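Local coordinates for sulfotransferase (Alicyclobacillus acidocaldarius subsp. acidocaldarius, PDB 3RNL), which probably transfers sulfuryl groups, as other members of the sulfotransferase family with the P-loop NTPase-like fold do, and binds magnesium, at residues Asn118-Ala123 with Glu278-Phe283; Met128-Asp133 with Pro157-Arg162; Ser139-Leu144 with Glu272-Glu277; Leu166-Val171 with Ala284-Arg289. All coordinates share one frame; numbering follows the deposited sequence. Where two conformers were deposited one is given.

Contact 1. Residues Asn118-Ala123 with Glu278-Phe283; sequences NPVDRA and ELTAFF
Pro119 sets its CB-CG edge over one face of the Phe283 ring. Its CB stands 3.6 Å from the ring centroid and only 1° off the normal, a CH-pi contact, while Pro119 CG comes 3.5 Å from Phe283 CG. Phe282 CD2 covers the opposite face, so the Phe283 ring is held between a proline and its own chain neighbour. Beside this CH-pi contact, Val120 points CG2 at the second helix, packing 3.6 Å from Thr280 OG1 and 3.9 Å from Leu279 CB; this branch lies anti to the carbonyl carbon, while CG1 takes the place anti to the backbone N (chi1 179°).

Behind these residues stands the start of helix 119-132. Asn118 is its N-cap: OD1 accepts from Val120 N at 3.0 Å, the donor lying above the carbonyl plane. Proline suits the first turn, where no backbone N-H is required. The amide ND2 of Asn118 gives to a water that in turn donates to Thr280 OG1, whose hydroxyl is also bonded to Arg276 O. The short helical segments cross at 122°.

No direct hydrogen bond joins the two segments. Cohesion therefore rests on dispersion and CH-pi attraction, with one water-mediated polar link beside the apolar core.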
# COMPACT_ATOMS: atom_id res chain seq x y z
N ASN A 118 -0.20 -4.23 -11.41
CA ASN A 118 -1.24 -5.01 -12.08
C ASN A 118 -1.81 -5.96 -11.02
O ASN A 118 -1.07 -6.74 -10.41
CB ASN A 118 -0.60 -5.81 -13.21
CG ASN A 118 -1.56 -6.76 -13.92
OD1 ASN A 118 -2.64 -7.07 -13.43
ND2 ASN A 118 -1.14 -7.22 -15.10
N PRO A 119 -3.13 -5.89 -10.78
CA PRO A 119 -3.69 -6.63 -9.63
C PRO A 119 -3.62 -8.15 -9.81
O PRO A 119 -3.73 -8.88 -8.83
CB PRO A 119 -5.16 -6.18 -9.59
CG PRO A 119 -5.44 -5.62 -10.97
CD PRO A 119 -4.12 -4.99 -11.39
N VAL A 120 -3.45 -8.62 -11.04
CA VAL A 120 -3.23 -10.05 -11.26
C VAL A 120 -1.88 -10.46 -10.66
O VAL A 120 -1.78 -11.46 -9.93
CB VAL A 120 -3.27 -10.39 -12.76
CG1 VAL A 120 -3.01 -11.90 -12.95
CG2 VAL A 120 -4.61 -10.00 -13.36
N ASP A 121 -0.83 -9.69 -10.98
CA ASP A 121 0.51 -9.96 -10.44
C ASP A 121 0.56 -9.73 -8.94
O ASP A 121 1.28 -10.43 -8.23
CB ASP A 121 1.55 -9.07 -11.14
CG ASP A 121 1.70 -9.44 -12.61
OD1 ASP A 121 1.98 -10.61 -12.90
OD2 ASP A 121 1.53 -8.56 -13.47
N ARG A 122 -0.16 -8.72 -8.48
CA ARG A 122 -0.20 -8.42 -7.04
C ARG A 122 -0.77 -9.60 -6.26
O ARG A 122 -0.25 -9.98 -5.20
CB ARG A 122 -1.07 -7.18 -6.76
CG ARG A 122 -0.91 -6.63 -5.33
CD ARG A 122 -2.21 -6.02 -4.81
NE ARG A 122 -3.17 -7.08 -4.52
CZ ARG A 122 -3.14 -7.83 -3.42
NH1 ARG A 122 -2.19 -7.63 -2.50
NH2 ARG A 122 -4.04 -8.80 -3.25
N ALA A 123 -1.84 -10.19 -6.78
CA ALA A 123 -2.45 -11.34 -6.12
C ALA A 123 -1.44 -12.48 -6.01
O ALA A 123 -1.30 -13.12 -4.96
CB ALA A 123 -3.70 -11.81 -6.88
N GLU A 278 -8.34 -15.39 -16.66
CA GLU A 278 -9.57 -15.18 -15.90
C GLU A 278 -9.46 -14.01 -14.91
O GLU A 278 -10.41 -13.25 -14.76
CB GLU A 278 -9.98 -16.45 -15.15
CG GLU A 278 -11.46 -16.50 -14.80
CD GLU A 278 -11.89 -17.90 -14.37
OE1 GLU A 278 -11.05 -18.62 -13.79
OE2 GLU A 278 -13.05 -18.27 -14.62
N LEU A 279 -8.32 -13.90 -14.24
CA LEU A 279 -8.13 -12.80 -13.29
C LEU A 279 -8.03 -11.47 -14.01
O LEU A 279 -8.56 -10.46 -13.53
CB LEU A 279 -6.91 -13.02 -12.40
CG LEU A 279 -7.08 -14.08 -11.30
CD1 LEU A 279 -5.76 -14.29 -10.56
CD2 LEU A 279 -8.20 -13.70 -10.34
N THR A 280 -7.37 -11.46 -15.17
CA THR A 280 -7.31 -10.21 -15.95
C THR A 280 -8.73 -9.73 -16.27
O THR A 280 -9.06 -8.55 -16.12
CB THR A 280 -6.45 -10.37 -17.22
OG1 THR A 280 -5.12 -10.75 -16.84
CG2 THR A 280 -6.38 -9.06 -17.99
N ALA A 281 -9.59 -10.65 -16.70
CA ALA A 281 -10.96 -10.28 -17.01
C ALA A 281 -11.72 -9.83 -15.76
O ALA A 281 -12.55 -8.92 -15.81
CB ALA A 281 -11.69 -11.46 -17.69
N PHE A 282 -11.44 -10.49 -14.64
CA PHE A 282 -12.11 -10.15 -13.39
C PHE A 282 -11.88 -8.69 -12.99
O PHE A 282 -12.82 -7.98 -12.61
CB PHE A 282 -11.65 -11.04 -12.23
CG PHE A 282 -12.16 -10.59 -10.89
CD1 PHE A 282 -13.46 -10.88 -10.50
CD2 PHE A 282 -11.36 -9.82 -10.05
CE1 PHE A 282 -13.94 -10.45 -9.27
CE2 PHE A 282 -11.83 -9.38 -8.82
CZ PHE A 282 -13.13 -9.69 -8.44
N PHE A 283 -10.63 -8.25 -13.09
CA PHE A 283 -10.25 -6.89 -12.68
C PHE A 283 -10.54 -5.84 -13.75
O PHE A 283 -10.51 -4.64 -13.46
CB PHE A 283 -8.75 -6.83 -12.33
CG PHE A 283 -8.39 -7.56 -11.06
CD1 PHE A 283 -8.85 -7.11 -9.83
CD2 PHE A 283 -7.58 -8.69 -11.09
CE1 PHE A 283 -8.51 -7.78 -8.65
CE2 PHE A 283 -7.25 -9.36 -9.92
CZ PHE A 283 -7.71 -8.89 -8.69
O HOH W 1 -2.73 -9.14 -16.87

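Contact 2. Residues Met128-Asp133 with Pro157-Arg162; sequences MHLVRD and PLWYYR
The His129 imidazole and the Trp159 indole each take a leucine methyl on one face. Leu158 CD2 sits over the centre of the His129 ring, 3.8 Å from its centroid and 9° off the normal. Leu130 CD2 lies over the six-membered ring of Trp159, 4.0 Å from the centroid, and Leu130 CD1 approaches Trp159 CE3 at 3.7 Å. Trp159 also meets Tyr155 edge-to-face. The third flat group, Tyr161, has Trp159 O over one face, toward the rim, and meets Leu130 tip to tip and obliquely, with its OH 3.6 Å from Leu130 CD1.

Leu130 is thus the hub. Its CG lies anti to the carbonyl carbon (chi1 -67°), and from there the two methyls part, CD1 going to Tyr161 and Trp159, CD2 to Trp159 and Leu158. The two leucines slide past each other in opposite directions, with Leu130 CD2 and Leu158 CD2 3.7 Å apart. A branched aliphatic chain suits this place because its two methyls can serve different partners.

The contact joins the C-terminal end of helix 119-132 to the loop between helices 147-152 and 167-178, where residues 157-159 form a 3-10 turn. Several polar atoms of the rings are bonded outside the contact: Trp159 NE1 to Asp59, Tyr161 OH to Ser143 and His129 ND1 to Lys18.

No hydrogen bond crosses between the segments. The chemistry is that of methyl groups against pi faces, while the outside polar partners probably help to fix how the rings are turned.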
# COMPACT_ATOMS: atom_id res chain seq x y z
N MSE A 128 2.62 -15.89 -3.07
CA MSE A 128 4.01 -16.33 -2.90
C MSE A 128 4.55 -15.96 -1.52
O MSE A 128 5.31 -16.72 -0.92
CB MSE A 128 4.90 -15.75 -4.00
CG MSE A 128 4.60 -16.32 -5.37
SE MSE A 128 5.93 -15.83 -6.72
CE MSE A 128 5.32 -14.01 -7.08
N HIS A 129 4.14 -14.79 -1.03
CA HIS A 129 4.54 -14.32 0.30
C HIS A 129 4.01 -15.27 1.37
O HIS A 129 4.76 -15.70 2.26
CB HIS A 129 4.01 -12.90 0.51
CG HIS A 129 4.28 -12.32 1.87
ND1 HIS A 129 4.54 -10.99 2.07
CD2 HIS A 129 4.27 -12.89 3.11
CE1 HIS A 129 4.72 -10.76 3.36
NE2 HIS A 129 4.56 -11.89 4.01
N LEU A 130 2.72 -15.61 1.27
CA LEU A 130 2.09 -16.52 2.23
C LEU A 130 2.71 -17.92 2.18
O LEU A 130 2.87 -18.56 3.22
CB LEU A 130 0.58 -16.61 1.98
CG LEU A 130 -0.18 -15.30 2.28
CD1 LEU A 130 -1.56 -15.30 1.59
CD2 LEU A 130 -0.31 -15.12 3.78
N VAL A 131 3.07 -18.38 0.98
CA VAL A 131 3.72 -19.68 0.85
C VAL A 131 5.13 -19.66 1.44
O VAL A 131 5.53 -20.58 2.16
CB VAL A 131 3.80 -20.14 -0.62
CG1 VAL A 131 4.73 -21.36 -0.77
CG2 VAL A 131 2.41 -20.44 -1.17
N ARG A 132 5.88 -18.61 1.15
CA ARG A 132 7.27 -18.52 1.63
C ARG A 132 7.32 -18.52 3.15
O ARG A 132 8.24 -19.08 3.75
CB ARG A 132 7.94 -17.26 1.08
CG ARG A 132 9.31 -16.97 1.65
CD ARG A 132 10.05 -15.92 0.84
NE ARG A 132 9.15 -14.98 0.16
CZ ARG A 132 8.76 -15.10 -1.11
NH1 ARG A 132 7.94 -14.20 -1.64
NH2 ARG A 132 9.19 -16.12 -1.85
N ASP A 133 6.31 -17.93 3.76
CA ASP A 133 6.24 -17.82 5.21
C ASP A 133 5.56 -19.02 5.87
O ASP A 133 5.33 -19.03 7.08
CB ASP A 133 5.61 -16.50 5.61
CG ASP A 133 6.55 -15.32 5.36
OD1 ASP A 133 7.76 -15.57 5.14
OD2 ASP A 133 6.09 -14.17 5.38
N PRO A 157 -5.93 -9.09 5.54
CA PRO A 157 -6.15 -8.78 4.12
C PRO A 157 -5.07 -9.28 3.18
O PRO A 157 -5.31 -9.27 1.97
CB PRO A 157 -6.26 -7.24 4.08
CG PRO A 157 -6.36 -6.80 5.49
CD PRO A 157 -5.82 -7.88 6.37
N LEU A 158 -3.91 -9.70 3.67
CA LEU A 158 -2.92 -10.29 2.77
C LEU A 158 -3.54 -11.46 2.01
O LEU A 158 -3.17 -11.75 0.87
CB LEU A 158 -1.67 -10.75 3.53
CG LEU A 158 -0.48 -11.25 2.67
CD1 LEU A 158 -0.09 -10.22 1.60
CD2 LEU A 158 0.71 -11.57 3.57
N TRP A 159 -4.49 -12.13 2.65
CA TRP A 159 -5.17 -13.26 2.03
C TRP A 159 -6.22 -12.84 1.00
O TRP A 159 -6.74 -13.70 0.28
CB TRP A 159 -5.87 -14.13 3.08
CG TRP A 159 -4.99 -14.71 4.15
CD1 TRP A 159 -4.68 -14.14 5.36
CD2 TRP A 159 -4.40 -16.02 4.15
NE1 TRP A 159 -3.90 -15.01 6.10
CE2 TRP A 159 -3.71 -16.16 5.38
CE3 TRP A 159 -4.37 -17.07 3.24
CZ2 TRP A 159 -3.00 -17.32 5.72
CZ3 TRP A 159 -3.66 -18.23 3.57
CH2 TRP A 159 -2.99 -18.34 4.80
N TYR A 160 -6.56 -11.55 0.88
CA TYR A 160 -7.71 -11.30 0.03
C TYR A 160 -7.14 -10.89 -1.31
O TYR A 160 -7.00 -9.70 -1.63
CB TYR A 160 -8.48 -10.07 0.56
CG TYR A 160 -8.99 -10.10 2.00
CD1 TYR A 160 -8.93 -11.25 2.78
CD2 TYR A 160 -9.52 -8.95 2.57
CE1 TYR A 160 -9.40 -11.23 4.11
CE2 TYR A 160 -9.99 -8.92 3.87
CZ TYR A 160 -9.92 -10.06 4.64
OH TYR A 160 -10.39 -9.99 5.94
N TYR A 161 -7.06 -11.87 -2.20
CA TYR A 161 -6.32 -11.69 -3.43
C TYR A 161 -7.06 -10.71 -4.31
O TYR A 161 -6.46 -9.80 -4.88
CB TYR A 161 -6.20 -13.02 -4.16
CG TYR A 161 -5.37 -14.01 -3.38
CD1 TYR A 161 -4.05 -13.74 -3.07
CD2 TYR A 161 -5.91 -15.23 -2.99
CE1 TYR A 161 -3.29 -14.65 -2.35
CE2 TYR A 161 -5.16 -16.14 -2.27
CZ TYR A 161 -3.85 -15.85 -1.97
OH TYR A 161 -3.10 -16.77 -1.26
N ARG A 162 -8.36 -10.94 -4.44
CA ARG A 162 -9.20 -10.08 -5.28
C ARG A 162 -9.55 -8.76 -4.60
O ARG A 162 -9.42 -7.69 -5.20
CB ARG A 162 -10.49 -10.82 -5.68
CG ARG A 162 -10.30 -11.92 -6.74
CD ARG A 162 -11.61 -12.73 -6.91
NE ARG A 162 -11.72 -13.31 -8.26
CZ ARG A 162 -11.36 -14.55 -8.58
NH1 ARG A 162 -10.86 -15.35 -7.66
NH2 ARG A 162 -11.51 -14.99 -9.83

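Contact 3. Residues Ser139-Leu144 with Glu272-Glu277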
# COMPACT_ATOMS: atom_id res chain seq x y z
N SER A 139 -2.31 -24.82 -3.40
CA SER A 139 -2.00 -24.21 -4.68
C SER A 139 -2.66 -22.83 -4.76
O SER A 139 -3.58 -22.52 -4.00
CB SER A 139 -2.54 -25.07 -5.82
OG SER A 139 -3.96 -25.06 -5.82
N PHE A 140 -2.15 -21.98 -5.64
CA PHE A 140 -2.74 -20.66 -5.82
C PHE A 140 -4.20 -20.81 -6.25
O PHE A 140 -5.07 -20.06 -5.81
CB PHE A 140 -1.94 -19.89 -6.88
CG PHE A 140 -2.46 -18.50 -7.17
CD1 PHE A 140 -2.66 -17.58 -6.15
CD2 PHE A 140 -2.73 -18.12 -8.47
CE1 PHE A 140 -3.13 -16.28 -6.43
CE2 PHE A 140 -3.20 -16.83 -8.76
CZ PHE A 140 -3.38 -15.92 -7.73
N ARG A 141 -4.47 -21.80 -7.10
CA ARG A 141 -5.84 -22.01 -7.57
C ARG A 141 -6.80 -22.25 -6.41
O ARG A 141 -7.89 -21.66 -6.34
CB ARG A 141 -5.90 -23.18 -8.56
CG ARG A 141 -7.22 -23.27 -9.28
CD ARG A 141 -7.28 -24.52 -10.16
NE ARG A 141 -6.31 -24.56 -11.26
CZ ARG A 141 -6.42 -23.87 -12.39
NH1 ARG A 141 -7.45 -23.04 -12.57
NH2 ARG A 141 -5.51 -24.00 -13.36
N GLU A 142 -6.39 -23.13 -5.49
CA GLU A 142 -7.18 -23.44 -4.30
C GLU A 142 -7.25 -22.27 -3.34
O GLU A 142 -8.28 -22.02 -2.72
CB GLU A 142 -6.58 -24.64 -3.56
CG GLU A 142 -6.64 -25.96 -4.32
CD GLU A 142 -5.89 -27.07 -3.61
OE1 GLU A 142 -4.63 -27.03 -3.60
OE2 GLU A 142 -6.55 -27.96 -3.04
N SER A 143 -6.14 -21.55 -3.21
CA SER A 143 -6.06 -20.40 -2.30
C SER A 143 -7.02 -19.29 -2.76
O SER A 143 -7.70 -18.67 -1.95
CB SER A 143 -4.61 -19.89 -2.21
OG SER A 143 -4.39 -19.10 -1.04
N LEU A 144 -7.09 -19.07 -4.07
CA LEU A 144 -8.01 -18.09 -4.64
C LEU A 144 -9.45 -18.44 -4.29
O LEU A 144 -10.26 -17.57 -3.97
CB LEU A 144 -7.89 -18.05 -6.16
CG LEU A 144 -6.78 -17.19 -6.76
CD1 LEU A 144 -6.63 -17.53 -8.25
CD2 LEU A 144 -7.10 -15.69 -6.57
N GLU A 272 -0.80 -20.17 -13.35
CA GLU A 272 -1.45 -20.93 -14.42
C GLU A 272 -2.01 -19.98 -15.48
O GLU A 272 -2.64 -18.99 -15.14
CB GLU A 272 -2.59 -21.78 -13.86
CG GLU A 272 -2.12 -22.86 -12.90
CD GLU A 272 -1.56 -24.07 -13.63
OE1 GLU A 272 -1.47 -24.03 -14.87
OE2 GLU A 272 -1.21 -25.06 -12.95
N PRO A 273 -1.81 -20.28 -16.76
CA PRO A 273 -2.27 -19.39 -17.83
C PRO A 273 -3.78 -19.12 -17.80
O PRO A 273 -4.19 -17.97 -18.01
CB PRO A 273 -1.89 -20.15 -19.10
CG PRO A 273 -0.69 -20.95 -18.69
CD PRO A 273 -0.93 -21.36 -17.27
N ASP A 274 -4.60 -20.13 -17.54
CA ASP A 274 -6.04 -19.90 -17.50
C ASP A 274 -6.38 -18.93 -16.37
O ASP A 274 -7.28 -18.10 -16.50
CB ASP A 274 -6.85 -21.21 -17.37
CG ASP A 274 -6.69 -21.87 -16.00
OD1 ASP A 274 -5.57 -22.32 -15.69
OD2 ASP A 274 -7.69 -21.97 -15.25
N LEU A 275 -5.66 -19.02 -15.25
CA LEU A 275 -5.92 -18.10 -14.14
C LEU A 275 -5.51 -16.68 -14.49
O LEU A 275 -6.18 -15.73 -14.13
CB LEU A 275 -5.21 -18.54 -12.85
CG LEU A 275 -5.78 -19.80 -12.21
CD1 LEU A 275 -4.91 -20.24 -11.03
CD2 LEU A 275 -7.21 -19.55 -11.75
N ARG A 276 -4.39 -16.53 -15.20
CA ARG A 276 -4.00 -15.18 -15.62
C ARG A 276 -5.08 -14.57 -16.51
O ARG A 276 -5.44 -13.41 -16.35
CB ARG A 276 -2.64 -15.15 -16.32
CG ARG A 276 -2.29 -13.72 -16.81
CD ARG A 276 -0.82 -13.53 -17.13
NE ARG A 276 0.02 -13.53 -15.93
CZ ARG A 276 0.28 -12.46 -15.19
NH1 ARG A 276 -0.24 -11.28 -15.50
NH2 ARG A 276 1.05 -12.57 -14.12
N GLU A 277 -5.62 -15.36 -17.43
CA GLU A 277 -6.66 -14.83 -18.32
C GLU A 277 -7.91 -14.48 -17.52
O GLU A 277 -8.47 -13.39 -17.67
CB GLU A 277 -7.02 -15.83 -19.42
CG GLU A 277 -5.86 -16.19 -20.33
CD GLU A 277 -5.50 -15.06 -21.29
OE1 GLU A 277 -6.20 -14.03 -21.30
OE2 GLU A 277 -4.53 -15.23 -22.05
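Leu275 fills the close-packed half of this contact, spreading its methyls over Phe140, Arg141 and Leu144. Leu275 CD1 comes 4.0 Å from Phe140 CD2, and Leu275 CD2 meets Leu144 CD1 tip to tip at 4.1 Å. Leu144 CD1 also lies over one face of the Phe140 ring, toward its rim.

Two helix starts meet here, their short segments inclined at 37°. Ser139 opens helix 140-145 with a capping box: Ser139 OG accepts from Glu142 N, and Glu142 OE1 from both Ser139 N and Ser139 OG.

Toward solvent the contact becomes polar. Arg141 bends at chi3 (-63°) and reaches Asp274 end-on: Arg141 NH1 bonds Asp274 OD2 and Arg141 NH2 bonds Asp274 OD1, each at 2.9 Å and each on a syn lone pair. The guanidinium and carboxylate planes are 19° apart, nearly coplanar, and both bonds are nearly straight. Leu275 CG and CD1 lie over one face of that guanidinium, and Leu275 CD2 comes 3.6 Å from Arg141 NH1. A long arginine suits this boundary, its methylenes touching Leu275 and its charge outside. Glu272 CG touches Arg141 NH2 at 3.6 Å, but Glu272 OE1 stays 4.3 Å from it, beyond a salt bridge, where its charge may still attract the arginine.

Contact 4. Residues Leu166-Val171 with Ala284-Arg289; sequences LYAAQV and APDVAR
Asp286 faces the first turn of helix 167-178 and grips it through the backbone. Its CG lies anti to the backbone N (chi1 -162°), and Asp286 OD2 accepts from Ala168 N at 3.0 Å with an N-H...O angle of 167°, met on the syn side and somewhat out of the carboxylate plane. Ala168 CB packs beside the same carboxylate, 3.4 Å from Asp286 OD1; a side chain of one carbon suits so close a meeting. Leu166 crosses Asp286 obliquely, laying CD2 3.7 Å from Asp286 CB.

The other oxygen is held as well. In one of its two deposited conformers, Arg289 NH2 meets the anti lone pair of Asp286 OD1 at 3.0 Å, a salt bridge within the helix. A water also donates to Asp286 OD1 at 2.6 Å, and this water links to Leu166 O and Ala169 N. An aspartate suits the place because an acidic group can accept from an amide N-H at a helix N terminus, whose dipole probably helps to stabilise its charge.

The short segments of helices 167-178 and 273-294 run 35° apart. Leu166 also reaches Phe282 and Phe283 on the latter helix, while Tyr167 turns to Pro119 and Arg122 of helix 119-132 and bonds Arg117 O, just after strand 111-116.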
# COMPACT_ATOMS: atom_id res chain seq x y z
N LEU A 166 -8.91 -4.51 -5.99
CA LEU A 166 -9.86 -3.67 -6.73
C LEU A 166 -9.60 -2.26 -6.22
O LEU A 166 -10.33 -1.71 -5.38
CB LEU A 166 -11.28 -4.11 -6.35
CG LEU A 166 -11.70 -5.51 -6.85
CD1 LEU A 166 -12.94 -6.05 -6.12
CD2 LEU A 166 -11.95 -5.42 -8.35
N TYR A 167 -8.76 -1.57 -6.97
CA TYR A 167 -8.17 -0.33 -6.48
C TYR A 167 -9.09 0.86 -6.64
O TYR A 167 -8.94 1.85 -5.92
CB TYR A 167 -6.89 0.02 -7.23
CG TYR A 167 -5.77 -1.01 -7.19
CD1 TYR A 167 -5.34 -1.58 -5.99
CD2 TYR A 167 -5.12 -1.36 -8.35
CE1 TYR A 167 -4.28 -2.51 -5.97
CE2 TYR A 167 -4.08 -2.28 -8.36
CZ TYR A 167 -3.66 -2.85 -7.16
OH TYR A 167 -2.61 -3.74 -7.19
N ALA A 168 -9.98 0.80 -7.62
CA ALA A 168 -10.64 2.03 -8.06
C ALA A 168 -11.35 2.73 -6.90
O ALA A 168 -11.16 3.93 -6.66
CB ALA A 168 -11.62 1.76 -9.20
N ALA A 169 -12.18 1.99 -6.18
CA ALA A 169 -12.93 2.64 -5.09
C ALA A 169 -12.01 3.09 -3.96
O ALA A 169 -12.30 4.07 -3.26
CB ALA A 169 -14.02 1.70 -4.55
N GLN A 170 -10.93 2.35 -3.74
CA GLN A 170 -9.99 2.67 -2.67
C GLN A 170 -9.27 3.97 -2.98
O GLN A 170 -9.12 4.84 -2.12
CB GLN A 170 -8.95 1.55 -2.51
CG GLN A 170 -9.60 0.18 -2.25
CD GLN A 170 -8.57 -0.95 -2.23
OE1 GLN A 170 -7.50 -0.80 -1.66
NE2 GLN A 170 -8.91 -2.09 -2.83
N VAL A 171 -8.80 4.09 -4.21
CA VAL A 171 -8.12 5.31 -4.64
C VAL A 171 -9.11 6.49 -4.67
O VAL A 171 -8.78 7.62 -4.22
CB VAL A 171 -7.47 5.11 -6.01
CG1 VAL A 171 -6.91 6.43 -6.55
CG2 VAL A 171 -6.36 4.04 -5.91
N ALA A 284 -10.82 -6.27 -14.98
CA ALA A 284 -10.90 -5.33 -16.11
C ALA A 284 -11.87 -4.16 -15.91
O ALA A 284 -11.53 -3.01 -16.21
CB ALA A 284 -11.18 -6.06 -17.42
N PRO A 285 -13.10 -4.42 -15.42
CA PRO A 285 -14.00 -3.27 -15.26
C PRO A 285 -13.47 -2.28 -14.22
O PRO A 285 -13.59 -1.06 -14.39
CB PRO A 285 -15.32 -3.91 -14.80
CG PRO A 285 -15.24 -5.35 -15.34
CD PRO A 285 -13.78 -5.71 -15.17
N ASP A 286 -12.87 -2.79 -13.15
CA ASP A 286 -12.31 -1.92 -12.11
C ASP A 286 -11.12 -1.14 -12.66
O ASP A 286 -10.94 0.04 -12.34
CB ASP A 286 -11.90 -2.73 -10.88
CG ASP A 286 -11.74 -1.86 -9.65
OD1 ASP A 286 -12.78 -1.47 -9.06
OD2 ASP A 286 -10.59 -1.56 -9.29
N VAL A 287 -10.30 -1.80 -13.47
CA VAL A 287 -9.14 -1.13 -14.08
C VAL A 287 -9.60 0.02 -14.99
O VAL A 287 -9.00 1.10 -15.00
CB VAL A 287 -8.26 -2.14 -14.86
CG1 VAL A 287 -7.22 -1.40 -15.73
CG2 VAL A 287 -7.57 -3.10 -13.89
N ALA A 288 -10.67 -0.20 -15.74
CA ALA A 288 -11.18 0.85 -16.63
C ALA A 288 -11.66 2.05 -15.83
O ALA A 288 -11.45 3.22 -16.23
CB ALA A 288 -12.29 0.31 -17.55
N ARG A 289 -12.31 1.79 -14.69
CA ARG A 289 -12.74 2.86 -13.80
C ARG A 289 -11.55 3.61 -13.21
O ARG A 289 -11.57 4.84 -13.07
CB ARG A 289 -13.61 2.31 -12.66
CG ARG A 289 -14.98 1.79 -13.11
CD ARG A 289 -15.90 1.50 -11.92
NE ARG A 289 -15.45 0.38 -11.09
CZ ARG A 289 -15.80 -0.88 -11.29
NH1 ARG A 289 -16.62 -1.20 -12.28
NH2 ARG A 289 -15.35 -1.84 -10.49
O HOH W 2 -13.03 -0.69 -6.64

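From the N terminus, helix 119-132 supplies the first half of contact 1 at its start and of contact 2 at its end. Contact 2 closes first, a short loop through helices 140-145 and 147-152, nested inside the long loop of contact 1. Helix 140-145 opens contact 3, which crosses contact 2 and also closes within contact 1. Contact 4 begins on helix 167-178, follows contact 2 in series, and crosses contacts 1 and 3. The C-terminal helix 273-294 closes contacts 3, 1 and 4 in that order, tying helices 119-132, 140-145 and 167-178 to itself; Tyr161 of contact 2 joins this group through Arg122 and Ser143.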